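Local coordinates for protein erythrocyte binding antigen 140 (PDB 4GF2) that probably binds a receptor on the host red cell, glycophorin C, through its tandem Duffy-binding-like domains during invasion by Plasmodium falciparum, at residues A[188-191]-A[192-195]; A[203-207]-A[208-212]; A[246-250]-A[251-255]; A[264-267]-A[268-272]; A[437-440]-A[441-445]. The protein carries 3 engineered substitutions. All coordinates share one frame; numbering follows the deposited sequence.

Contact 1 (A[188-191]-A[192-195]); sequences LMEK and KRLF
Glu190 and Arg193, one helical turn apart, lie side by side and point the same way, so that carboxylate and guanidinium meet along their sides. Arg193 grips the acid with two nitrogens, one to each oxygen: NE donates to Glu190 OE1 at 3.0 Å and NH2 to Glu190 OE2 at 2.8 Å. Both oxygens are met on the syn side, and OE1 lies in the guanidinium plane at its edge. The two planes are nonetheless 38° apart, a twisted rather than coplanar salt bridge. Glu190 reaches its partner because its chain, anti to the backbone N at chi1, bends at chi2 (63°) and turns forward along the helix; Arg193 bends at chi3. The Leu194 side chain runs at a slant to that of Glu190, its CG 3.5 Å from Glu190 OE2, so an apolar branch borders the ion pair. Lys192, extended and exposed, lays CG 3.3 Å from Leu188 O and sends its amine away from the turn. Regular i to i+4 bonds carry the backbone, among them Leu194 N to Glu190 O at 3.0 Å, and CB of Phe195 rests near Lys191 O. Lys191 NZ is hydrogen-bonded to Tyr222 OH, whose ring meets Phe195 edge-to-face. This turn belongs to helix 175-202, and through Glu190, Lys191 and Leu194 it packs on Phe225 of helix 213-242, with Tyr222 also touching Leu194.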
# COMPACT_ATOMS: atom_id res chain seq x y z
N LEU A 188 -10.87 22.11 3.12
CA LEU A 188 -11.50 21.71 4.38
C LEU A 188 -12.86 21.07 4.13
O LEU A 188 -13.27 20.18 4.87
CB LEU A 188 -11.64 22.91 5.31
CG LEU A 188 -10.32 23.52 5.79
CD1 LEU A 188 -10.56 24.77 6.61
CD2 LEU A 188 -9.51 22.50 6.59
N MET A 189 -13.54 21.51 3.09
CA MET A 189 -14.86 20.99 2.78
C MET A 189 -14.75 19.56 2.28
O MET A 189 -15.42 18.66 2.78
CB MET A 189 -15.55 21.88 1.74
CG MET A 189 -16.98 21.47 1.43
SD MET A 189 -17.87 22.74 0.51
CE MET A 189 -16.91 22.82 -1.00
N GLU A 190 -13.88 19.36 1.29
CA GLU A 190 -13.72 18.04 0.71
C GLU A 190 -13.10 17.09 1.74
O GLU A 190 -13.37 15.89 1.74
CB GLU A 190 -12.86 18.13 -0.56
CG GLU A 190 -12.56 16.81 -1.25
CD GLU A 190 -13.81 16.11 -1.76
OE1 GLU A 190 -14.91 16.69 -1.65
OE2 GLU A 190 -13.68 14.99 -2.29
N LYS A 191 -12.29 17.65 2.64
CA LYS A 191 -11.66 16.87 3.69
C LYS A 191 -12.70 16.29 4.64
O LYS A 191 -12.69 15.10 4.94
CB LYS A 191 -10.65 17.74 4.45
CG LYS A 191 -9.94 17.05 5.59
CD LYS A 191 -8.60 17.72 5.88
CE LYS A 191 -8.34 17.85 7.38
NZ LYS A 191 -8.28 16.54 8.05
N LYS A 192 -13.60 17.15 5.12
CA LYS A 192 -14.70 16.70 5.97
C LYS A 192 -15.49 15.59 5.29
O LYS A 192 -15.68 14.52 5.86
CB LYS A 192 -15.65 17.85 6.29
CG LYS A 192 -15.13 18.87 7.28
CD LYS A 192 -16.18 19.93 7.57
CE LYS A 192 -15.63 21.06 8.43
NZ LYS A 192 -16.66 22.10 8.71
N ARG A 193 -15.94 15.87 4.07
CA ARG A 193 -16.79 14.93 3.34
C ARG A 193 -16.12 13.57 3.21
O ARG A 193 -16.72 12.54 3.52
CB ARG A 193 -17.13 15.48 1.96
CG ARG A 193 -18.19 14.68 1.23
CD ARG A 193 -18.34 15.16 -0.21
NE ARG A 193 -17.19 14.80 -1.04
CZ ARG A 193 -17.01 13.60 -1.58
NH1 ARG A 193 -17.89 12.63 -1.37
NH2 ARG A 193 -15.93 13.36 -2.31
N LEU A 194 -14.86 13.56 2.77
CA LEU A 194 -14.15 12.30 2.58
C LEU A 194 -13.98 11.56 3.91
O LEU A 194 -13.99 10.33 3.94
CB LEU A 194 -12.80 12.54 1.92
CG LEU A 194 -12.83 12.92 0.44
CD1 LEU A 194 -11.44 13.28 -0.04
CD2 LEU A 194 -13.41 11.80 -0.41
N PHE A 195 -13.83 12.30 5.00
CA PHE A 195 -13.63 11.66 6.30
C PHE A 195 -14.93 11.12 6.87
O PHE A 195 -14.94 10.10 7.57
CB PHE A 195 -12.97 12.62 7.29
CG PHE A 195 -12.27 11.92 8.41
CD1 PHE A 195 -11.00 11.39 8.24
CD2 PHE A 195 -12.89 11.77 9.64
CE1 PHE A 195 -10.36 10.74 9.27
CE2 PHE A 195 -12.25 11.11 10.68
CZ PHE A 195 -10.98 10.60 10.49

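Contact 2 (A[203-207]-A[208-212]); sequences VENKK and YEACF
Glu209 bends its carboxylate back to the preceding loop, and OE1 accepts from the backbone N of Lys207 at 2.8 Å on its syn side, with the donor 28° out of the carboxylate plane. The bend at chi2 (94°) swings the acid back toward residues 203-207. The same OE1 lies 3.1 Å from Asn205 CA. OE2 rests 3.6 Å from Lys207 CB and also near Val203 CB, so aliphatic groups of two residues border it. A second bond runs the other way: Asn205 OD1 takes the N-H of Ala210 at 2.9 Å, the donor standing above the amide's carbonyl plane, and the Ala210 methyl lies 3.2 Å from that oxygen. Asn205 CG is anti to the backbone N (chi1 -166°), which carries the amide across to the 3-10 turn. One water joins the backbones by donating to Asn205 O and accepting from Tyr208 N at 3.0 Å. Farther out, Asn205 ND2 binds the carbonyls of Asp277 and Asp280, fixing the amide's rotation, and Tyr208 meets the ring of Tyr283. This is the connection between helices 175-202 and 213-242, in which a 3-10 turn leads to Phe212 at the N-cap position. The turn itself carries Cys211, whose disulfide to Cys281 ties the connection to a later part of the chain, one of the many disulfides of this Duffy-binding-like region.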
# COMPACT_ATOMS: atom_id res chain seq x y z
N VAL A 203 -17.01 2.78 10.63
CA VAL A 203 -17.64 2.80 11.94
C VAL A 203 -16.59 3.14 13.00
O VAL A 203 -16.11 4.27 13.05
CB VAL A 203 -18.33 1.46 12.25
CG1 VAL A 203 -19.18 1.56 13.51
CG2 VAL A 203 -19.19 1.03 11.07
N GLU A 204 -16.23 2.16 13.83
CA GLU A 204 -15.17 2.35 14.82
C GLU A 204 -13.99 1.43 14.54
O GLU A 204 -13.00 1.43 15.27
CB GLU A 204 -15.70 2.09 16.23
CG GLU A 204 -16.80 3.06 16.67
CD GLU A 204 -17.11 2.97 18.15
OE1 GLU A 204 -17.40 1.86 18.64
OE2 GLU A 204 -17.06 4.02 18.83
N ASN A 205 -14.09 0.65 13.47
CA ASN A 205 -13.02 -0.26 13.09
C ASN A 205 -12.68 -1.24 14.21
O ASN A 205 -11.53 -1.63 14.38
CB ASN A 205 -11.77 0.53 12.70
CG ASN A 205 -10.75 -0.32 11.97
OD1 ASN A 205 -11.10 -1.28 11.28
ND2 ASN A 205 -9.48 0.02 12.12
N LYS A 206 -13.70 -1.64 14.98
CA LYS A 206 -13.50 -2.63 16.04
C LYS A 206 -13.91 -4.03 15.59
O LYS A 206 -13.79 -4.99 16.34
CB LYS A 206 -14.29 -2.22 17.29
CG LYS A 206 -13.72 -1.00 17.99
CD LYS A 206 -14.67 -0.48 19.06
CE LYS A 206 -14.07 0.70 19.80
NZ LYS A 206 -15.02 1.28 20.79
N LYS A 207 -14.41 -4.13 14.36
CA LYS A 207 -14.81 -5.41 13.80
C LYS A 207 -14.03 -5.68 12.52
O LYS A 207 -14.55 -6.27 11.57
CB LYS A 207 -16.31 -5.40 13.50
CG LYS A 207 -17.20 -5.26 14.72
CD LYS A 207 -18.66 -5.13 14.33
CE LYS A 207 -19.58 -5.17 15.54
NZ LYS A 207 -21.01 -5.00 15.15
N TYR A 208 -12.78 -5.23 12.49
CA TYR A 208 -11.90 -5.45 11.35
C TYR A 208 -12.47 -4.86 10.06
O TYR A 208 -12.24 -5.40 8.98
CB TYR A 208 -11.62 -6.94 11.18
CG TYR A 208 -10.89 -7.55 12.36
CD1 TYR A 208 -9.71 -6.98 12.83
CD2 TYR A 208 -11.39 -8.66 13.02
CE1 TYR A 208 -9.05 -7.52 13.91
CE2 TYR A 208 -10.73 -9.20 14.11
CZ TYR A 208 -9.56 -8.63 14.55
OH TYR A 208 -8.88 -9.15 15.63
N GLU A 209 -13.19 -3.75 10.18
CA GLU A 209 -13.78 -3.10 9.01
C GLU A 209 -12.71 -2.64 8.03
O GLU A 209 -12.88 -2.73 6.81
CB GLU A 209 -14.64 -1.90 9.42
CG GLU A 209 -15.98 -2.26 10.04
CD GLU A 209 -15.93 -2.33 11.55
OE1 GLU A 209 -14.84 -2.60 12.10
OE2 GLU A 209 -16.98 -2.11 12.19
N ALA A 210 -11.60 -2.13 8.56
CA ALA A 210 -10.52 -1.61 7.72
C ALA A 210 -9.81 -2.72 6.96
O ALA A 210 -8.95 -2.45 6.12
CB ALA A 210 -9.53 -0.84 8.57
N CYS A 211 -10.17 -3.97 7.24
CA CYS A 211 -9.58 -5.10 6.54
C CYS A 211 -10.37 -5.45 5.27
O CYS A 211 -10.01 -6.39 4.56
CB CYS A 211 -9.51 -6.32 7.46
SG CYS A 211 -8.71 -6.00 9.06
N PHE A 212 -11.42 -4.70 4.97
CA PHE A 212 -12.26 -4.99 3.81
C PHE A 212 -12.54 -3.75 2.95
O PHE A 212 -12.54 -2.62 3.45
CB PHE A 212 -13.57 -5.63 4.25
CG PHE A 212 -13.38 -6.86 5.09
CD1 PHE A 212 -13.06 -8.07 4.50
CD2 PHE A 212 -13.50 -6.80 6.46
CE1 PHE A 212 -12.88 -9.21 5.27
CE2 PHE A 212 -13.31 -7.94 7.24
CZ PHE A 212 -13.00 -9.14 6.64
O HOH W 1 -10.64 -4.14 14.28

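Contact 3 (A[246-250]-A[251-255]); sequences GVDKN and NFLND
Asp248 provides the side-chain hydrogen bonds, gripping the first turn of helix 252-259 with both carboxylate oxygens. OD1 accepts from Leu253 N at 2.9 Å and OD2 from Asn254 N at 3.0 Å, each through its syn lone pair, the side of the other oxygen. The carboxylate therefore faces two successive amides, one oxygen to each, and its rotation is fixed. CG of Asp248 stands anti to the backbone N (chi1 -170°), which sends the acid across the turn to the helix start. These amides belong to the helix's N-terminal turn, where the dipole would probably favour a negative group.

Backbone bonds close the bend around it. Asn251 N donates to Asp248 O at 2.9 Å, closing a type II beta turn over 248-251 with Asn250 at its positive-phi position. The positive phi of Asn251 continues the bend, and a longer, weak bond runs from Phe252 N to Lys249 O at 3.4 Å. Asp248 is itself the centre of an inverse gamma turn.

Van der Waals contacts are fewer. Leu253 crosses the acid obliquely, its CB 3.3 Å from Asp248 OD2, and CB of Asn254 lies 3.6 Å from the same oxygen. The Phe252 ring leads away from the loop and stacks on Tyr240, whose OH is hydrogen-bonded to Lys249 O; Leu253 packs on Ile180 of helix 175-202.

Asn251 holds the N-cap position but its side chain makes no capping bond. The first-turn amides of Leu253 and Asn254 are instead taken up by Asp248, three residues before Asn251, an acid at a helix N-terminus.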
# COMPACT_ATOMS: atom_id res chain seq x y z
N GLY A 246 10.31 36.49 -0.86
CA GLY A 246 10.62 35.28 -0.12
C GLY A 246 10.29 35.37 1.36
O GLY A 246 10.93 34.74 2.19
N VAL A 247 9.27 36.16 1.69
CA VAL A 247 8.87 36.34 3.09
C VAL A 247 7.37 36.11 3.27
O VAL A 247 6.57 36.45 2.41
CB VAL A 247 9.21 37.76 3.57
CG1 VAL A 247 8.67 38.00 4.97
CG2 VAL A 247 10.72 37.99 3.54
N ASP A 248 7.01 35.53 4.41
CA ASP A 248 5.61 35.35 4.77
C ASP A 248 5.02 36.68 5.23
O ASP A 248 4.70 36.86 6.40
CB ASP A 248 5.48 34.32 5.89
CG ASP A 248 4.03 33.90 6.14
OD1 ASP A 248 3.13 34.47 5.50
OD2 ASP A 248 3.81 33.01 6.99
N LYS A 249 4.90 37.62 4.29
CA LYS A 249 4.40 38.96 4.60
C LYS A 249 3.16 38.90 5.49
O LYS A 249 2.16 38.28 5.13
CB LYS A 249 4.09 39.71 3.30
CG LYS A 249 3.63 41.15 3.49
CD LYS A 249 4.76 42.04 3.96
CE LYS A 249 4.33 43.49 4.06
NZ LYS A 249 5.45 44.38 4.47
N ASN A 250 3.26 39.53 6.66
CA ASN A 250 2.12 39.66 7.57
C ASN A 250 1.59 38.34 8.11
O ASN A 250 0.41 38.22 8.43
CB ASN A 250 0.99 40.44 6.89
CG ASN A 250 1.41 41.83 6.48
OD1 ASN A 250 2.58 42.19 6.57
ND2 ASN A 250 0.45 42.63 6.04
N ASN A 251 2.46 37.34 8.20
CA ASN A 251 2.08 36.05 8.77
C ASN A 251 0.87 35.43 8.09
O ASN A 251 0.20 34.57 8.67
CB ASN A 251 1.80 36.20 10.27
CG ASN A 251 2.94 36.84 11.01
OD1 ASN A 251 3.92 36.17 11.37
ND2 ASN A 251 2.84 38.14 11.26
N PHE A 252 0.59 35.86 6.87
CA PHE A 252 -0.55 35.33 6.13
C PHE A 252 -0.57 33.81 6.20
O PHE A 252 -1.55 33.22 6.66
CB PHE A 252 -0.50 35.80 4.67
CG PHE A 252 -1.68 35.35 3.86
CD1 PHE A 252 -2.94 35.85 4.10
CD2 PHE A 252 -1.51 34.42 2.84
CE1 PHE A 252 -4.03 35.43 3.35
CE2 PHE A 252 -2.59 34.00 2.08
CZ PHE A 252 -3.85 34.51 2.34
N LEU A 253 0.50 33.18 5.74
CA LEU A 253 0.57 31.72 5.72
C LEU A 253 0.52 31.16 7.14
O LEU A 253 -0.21 30.21 7.41
CB LEU A 253 1.84 31.24 5.02
CG LEU A 253 1.97 31.67 3.55
CD1 LEU A 253 3.32 31.26 2.99
CD2 LEU A 253 0.84 31.09 2.72
N ASN A 254 1.29 31.77 8.03
CA ASN A 254 1.33 31.34 9.43
C ASN A 254 -0.05 31.40 10.08
O ASN A 254 -0.57 30.39 10.54
CB ASN A 254 2.32 32.21 10.22
CG ASN A 254 2.32 31.89 11.70
OD1 ASN A 254 1.81 32.66 12.51
ND2 ASN A 254 2.88 30.73 12.05
N ASP A 255 -0.63 32.60 10.11
CA ASP A 255 -1.98 32.79 10.63
C ASP A 255 -2.92 31.72 10.08
O ASP A 255 -3.65 31.08 10.84
CB ASP A 255 -2.51 34.17 10.26
CG ASP A 255 -1.73 35.29 10.92
OD1 ASP A 255 -1.24 35.09 12.05
OD2 ASP A 255 -1.62 36.38 10.31

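Contact 4 (A[264-267]-A[268-272]); sequences DLDD and FFKNE
Helix 265-269 is a short single-turn helix with a side-chain N-cap at its start and an Asp266-Lys270 salt bridge spanning the turn. Phe268 N, pointing back along the turn, bonds to Asp264 O at 2.6 Å, the carbonyl being met nearly along the C=O axis, and makes a weak bond to Leu265 O as well. Asp264, the N-cap residue, also turns its side chain forward: OD1 accepts from Asp267 N at 3.0 Å in a straight bond of 173°. Phe269 N binds Asp266 O at 3.0 Å from well above the carbonyl plane, while its bond to Leu265 O is weak, as is that of Lys270 N to Asp266 O. This mixture of i+3 and i+4 bonds belongs to a short helix that ends at Lys270, the first residue to leave helical angles.

The two phenylalanines follow one another but leave the turn differently. Phe268 has CG anti to its N (chi1 -161°), whereas CG of Phe269 lies beside its N, opposite the carbonyl carbon. CD2 of Phe268 lies over one face of the Phe269 ring, 3.6 Å above the plane and offset toward the rim. Both rings are buried: Phe268 meets Phe187 and touches Asn184, both of helix 175-202, while Phe269 packs on Trp183 of that helix and Met233 of helix 213-242. Asp267 turns OD2 to the backbone N of Asn263.

On the outer side Lys270 curls back across Asp266. CE lies 3.2 Å from Asp266 OD2, and the bend at chi4 (75°) turns NZ in to 2.9 Å from the same oxygen, in a salt bridge whose hydrogen bond is weak.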
# COMPACT_ATOMS: atom_id res chain seq x y z
N ASP A 264 2.22 23.95 10.42
CA ASP A 264 2.80 24.19 9.11
C ASP A 264 2.34 23.11 8.13
O ASP A 264 1.62 22.18 8.51
CB ASP A 264 4.32 24.20 9.19
CG ASP A 264 4.88 23.01 9.95
OD1 ASP A 264 4.26 21.93 9.88
OD2 ASP A 264 5.92 23.16 10.62
N LEU A 265 2.76 23.22 6.87
CA LEU A 265 2.38 22.26 5.84
C LEU A 265 2.40 20.83 6.38
O LEU A 265 1.39 20.14 6.37
CB LEU A 265 3.30 22.35 4.63
CG LEU A 265 3.24 23.65 3.83
CD1 LEU A 265 4.51 24.47 4.03
CD2 LEU A 265 3.03 23.36 2.35
N ASP A 266 3.57 20.41 6.85
CA ASP A 266 3.74 19.05 7.35
C ASP A 266 2.64 18.69 8.35
O ASP A 266 1.88 17.75 8.13
CB ASP A 266 5.12 18.89 8.00
CG ASP A 266 5.41 17.46 8.42
OD1 ASP A 266 4.76 16.54 7.88
OD2 ASP A 266 6.30 17.26 9.27
N ASP A 267 2.54 19.46 9.43
CA ASP A 267 1.55 19.21 10.47
C ASP A 267 0.13 19.36 9.93
O ASP A 267 -0.82 18.81 10.48
CB ASP A 267 1.76 20.17 11.64
CG ASP A 267 0.81 19.90 12.79
OD1 ASP A 267 0.47 18.72 13.02
OD2 ASP A 267 0.40 20.88 13.46
N PHE A 268 0.00 20.11 8.84
CA PHE A 268 -1.29 20.34 8.21
C PHE A 268 -1.81 19.06 7.56
O PHE A 268 -3.01 18.82 7.52
CB PHE A 268 -1.17 21.45 7.17
CG PHE A 268 -2.48 22.08 6.78
CD1 PHE A 268 -3.04 23.07 7.57
CD2 PHE A 268 -3.13 21.70 5.62
CE1 PHE A 268 -4.24 23.66 7.21
CE2 PHE A 268 -4.33 22.28 5.26
CZ PHE A 268 -4.89 23.26 6.06
N PHE A 269 -0.89 18.24 7.07
CA PHE A 269 -1.26 17.01 6.37
C PHE A 269 -0.86 15.74 7.12
O PHE A 269 -1.13 14.63 6.64
CB PHE A 269 -0.65 17.00 4.97
CG PHE A 269 -1.11 18.13 4.11
CD1 PHE A 269 -2.39 18.14 3.58
CD2 PHE A 269 -0.27 19.19 3.82
CE1 PHE A 269 -2.81 19.18 2.78
CE2 PHE A 269 -0.68 20.23 3.03
CZ PHE A 269 -1.96 20.23 2.51
N LYS A 270 -0.23 15.88 8.28
CA LYS A 270 0.05 14.72 9.12
C LYS A 270 -1.27 14.02 9.46
O LYS A 270 -2.15 14.62 10.07
CB LYS A 270 0.76 15.12 10.41
CG LYS A 270 2.23 15.47 10.26
CD LYS A 270 2.96 15.37 11.59
CE LYS A 270 4.37 15.94 11.51
NZ LYS A 270 4.39 17.43 11.47
N ASN A 271 -1.40 12.76 9.05
CA ASN A 271 -2.59 12.00 9.38
C ASN A 271 -2.72 11.84 10.89
O ASN A 271 -1.79 11.41 11.56
CB ASN A 271 -2.57 10.63 8.70
CG ASN A 271 -3.09 10.67 7.28
OD1 ASN A 271 -3.29 11.75 6.71
ND2 ASN A 271 -3.32 9.50 6.70
N GLU A 272 -3.89 12.20 11.42
CA GLU A 272 -4.11 12.17 12.86
C GLU A 272 -4.27 10.74 13.35
O GLU A 272 -4.39 9.80 12.56
CB GLU A 272 -5.35 12.99 13.22
CG GLU A 272 -5.23 14.47 12.88
CD GLU A 272 -6.55 15.22 12.97
OE1 GLU A 272 -7.56 14.59 13.36
OE2 GLU A 272 -6.58 16.42 12.64

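Contact 5 (A[437-440]-A[441-445]); sequences SLKI and FREKW
The Arg442 guanidinium lies with one face against the backbone of the preceding turn: Lys439 CA sits 3.4 Å above its plane, offset toward the rim, and Leu438 O lies over a face as well. A bend at chi3 (-50°) folds the group back along the helix, and there Arg442 crosses the Lys439 side chain at about a right angle. The nitrogens of this buried group have partners elsewhere, among them Asn425 OD1 for NH1 and Lys407 O for NH2, which hold the plane in place. Trp445, farther along, meets Tyr364 edge-to-face.

The carboxylate of Glu443 meets Lys439 mostly along its methylenes, with OE2 3.3 Å from CD of Lys439. The salt bridge from Lys439 NZ to Glu443 OE2 is longer, at 3.6 Å. Ile440 and Lys444 lie alongside each other, CG2 of Ile440 being 3.7 Å from Lys444 CE. Backbone bonds are regular, as with Glu443 N to Lys439 O at 2.8 Å, though that of Phe441 N to Ser437 O is weak.

One side of helix 435-457 packs on helix 415-427 through Phe441 and Arg442, and the Lys439-Glu443 pair, i to i+4, lies on the partly exposed side, as in the helical bundle of a Duffy-binding-like domain.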
# COMPACT_ATOMS: atom_id res chain seq x y z
N SER A 437 7.73 -14.15 -18.51
CA SER A 437 7.59 -12.72 -18.28
C SER A 437 7.02 -12.46 -16.89
O SER A 437 7.50 -11.60 -16.16
CB SER A 437 6.68 -12.10 -19.35
OG SER A 437 6.57 -10.70 -19.16
N LEU A 438 5.99 -13.22 -16.52
CA LEU A 438 5.36 -13.08 -15.22
C LEU A 438 6.28 -13.54 -14.10
O LEU A 438 6.29 -12.97 -13.01
CB LEU A 438 4.05 -13.86 -15.17
CG LEU A 438 2.96 -13.38 -16.12
CD1 LEU A 438 1.74 -14.27 -16.00
CD2 LEU A 438 2.59 -11.93 -15.83
N LYS A 439 7.05 -14.60 -14.37
CA LYS A 439 8.00 -15.10 -13.39
C LYS A 439 9.01 -14.01 -13.04
O LYS A 439 9.22 -13.70 -11.87
CB LYS A 439 8.74 -16.33 -13.94
CG LYS A 439 9.63 -17.03 -12.91
CD LYS A 439 10.59 -18.02 -13.55
CE LYS A 439 11.63 -17.30 -14.41
NZ LYS A 439 12.88 -18.09 -14.57
N ILE A 440 9.62 -13.43 -14.07
CA ILE A 440 10.65 -12.41 -13.87
C ILE A 440 10.13 -11.27 -13.00
O ILE A 440 10.86 -10.73 -12.17
CB ILE A 440 11.16 -11.85 -15.22
CG1 ILE A 440 11.87 -12.95 -16.01
CG2 ILE A 440 12.11 -10.69 -14.99
CD1 ILE A 440 12.09 -12.60 -17.46
N PHE A 441 8.87 -10.89 -13.19
CA PHE A 441 8.28 -9.84 -12.38
C PHE A 441 8.21 -10.27 -10.92
O PHE A 441 8.67 -9.56 -10.03
CB PHE A 441 6.88 -9.49 -12.87
CG PHE A 441 6.16 -8.52 -11.98
CD1 PHE A 441 6.27 -7.15 -12.19
CD2 PHE A 441 5.39 -8.97 -10.92
CE1 PHE A 441 5.61 -6.26 -11.37
CE2 PHE A 441 4.72 -8.08 -10.10
CZ PHE A 441 4.84 -6.72 -10.32
N ARG A 442 7.63 -11.44 -10.68
CA ARG A 442 7.51 -11.96 -9.32
C ARG A 442 8.90 -12.05 -8.68
O ARG A 442 9.09 -11.63 -7.54
CB ARG A 442 6.82 -13.32 -9.32
CG ARG A 442 5.36 -13.28 -9.77
CD ARG A 442 4.66 -14.59 -9.45
NE ARG A 442 5.42 -15.74 -9.93
CZ ARG A 442 5.32 -16.26 -11.14
NH1 ARG A 442 4.47 -15.76 -12.03
NH2 ARG A 442 6.08 -17.30 -11.47
N GLU A 443 9.86 -12.60 -9.42
CA GLU A 443 11.21 -12.76 -8.91
C GLU A 443 11.80 -11.42 -8.48
O GLU A 443 12.41 -11.31 -7.42
CB GLU A 443 12.10 -13.44 -9.95
CG GLU A 443 11.80 -14.93 -10.13
CD GLU A 443 12.72 -15.60 -11.13
OE1 GLU A 443 13.51 -14.89 -11.79
OE2 GLU A 443 12.66 -16.84 -11.25
N LYS A 444 11.61 -10.40 -9.31
CA LYS A 444 12.09 -9.06 -8.97
C LYS A 444 11.32 -8.49 -7.79
O LYS A 444 11.89 -7.79 -6.94
CB LYS A 444 11.96 -8.12 -10.18
CG LYS A 444 12.94 -8.41 -11.30
CD LYS A 444 12.73 -7.47 -12.47
CE LYS A 444 13.76 -7.70 -13.57
NZ LYS A 444 13.53 -6.79 -14.73
N TRP A 445 10.03 -8.79 -7.72
CA TRP A 445 9.20 -8.27 -6.64
C TRP A 445 9.65 -8.84 -5.30
O TRP A 445 9.71 -8.12 -4.31
CB TRP A 445 7.73 -8.62 -6.89
CG TRP A 445 6.80 -7.90 -5.98
CD1 TRP A 445 6.20 -6.70 -6.20
CD2 TRP A 445 6.36 -8.33 -4.68
NE1 TRP A 445 5.42 -6.35 -5.14
CE2 TRP A 445 5.50 -7.34 -4.19
CE3 TRP A 445 6.62 -9.46 -3.90
CZ2 TRP A 445 4.89 -7.43 -2.94
CZ3 TRP A 445 6.01 -9.55 -2.66
CH2 TRP A 445 5.15 -8.55 -2.19

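How the contacts relate
The five contacts follow one another along the chain. Contacts 1 to 4 are built around helices 175-202 and 213-242: contact 1 lies on the first, contact 2 in the loop that joins the two, and contacts 3 and 4 at the short helices 252-259 and 265-269, both of which pack on the pair. Centres of contacts 1 and 4 are about 15 Å apart and those of contacts 3 and 4 about 18 Å, whereas those of contacts 2 and 3 stand about 41 Å apart. Contact 5, on helix 435-457, belongs to the second Duffy binding domain, its centre about 40 Å from that of contact 1. Short-range ion pairs occur in both parts of this elongated, mostly helical chain (contacts 1, 4 and 5), while the helix-start bonds are in the first.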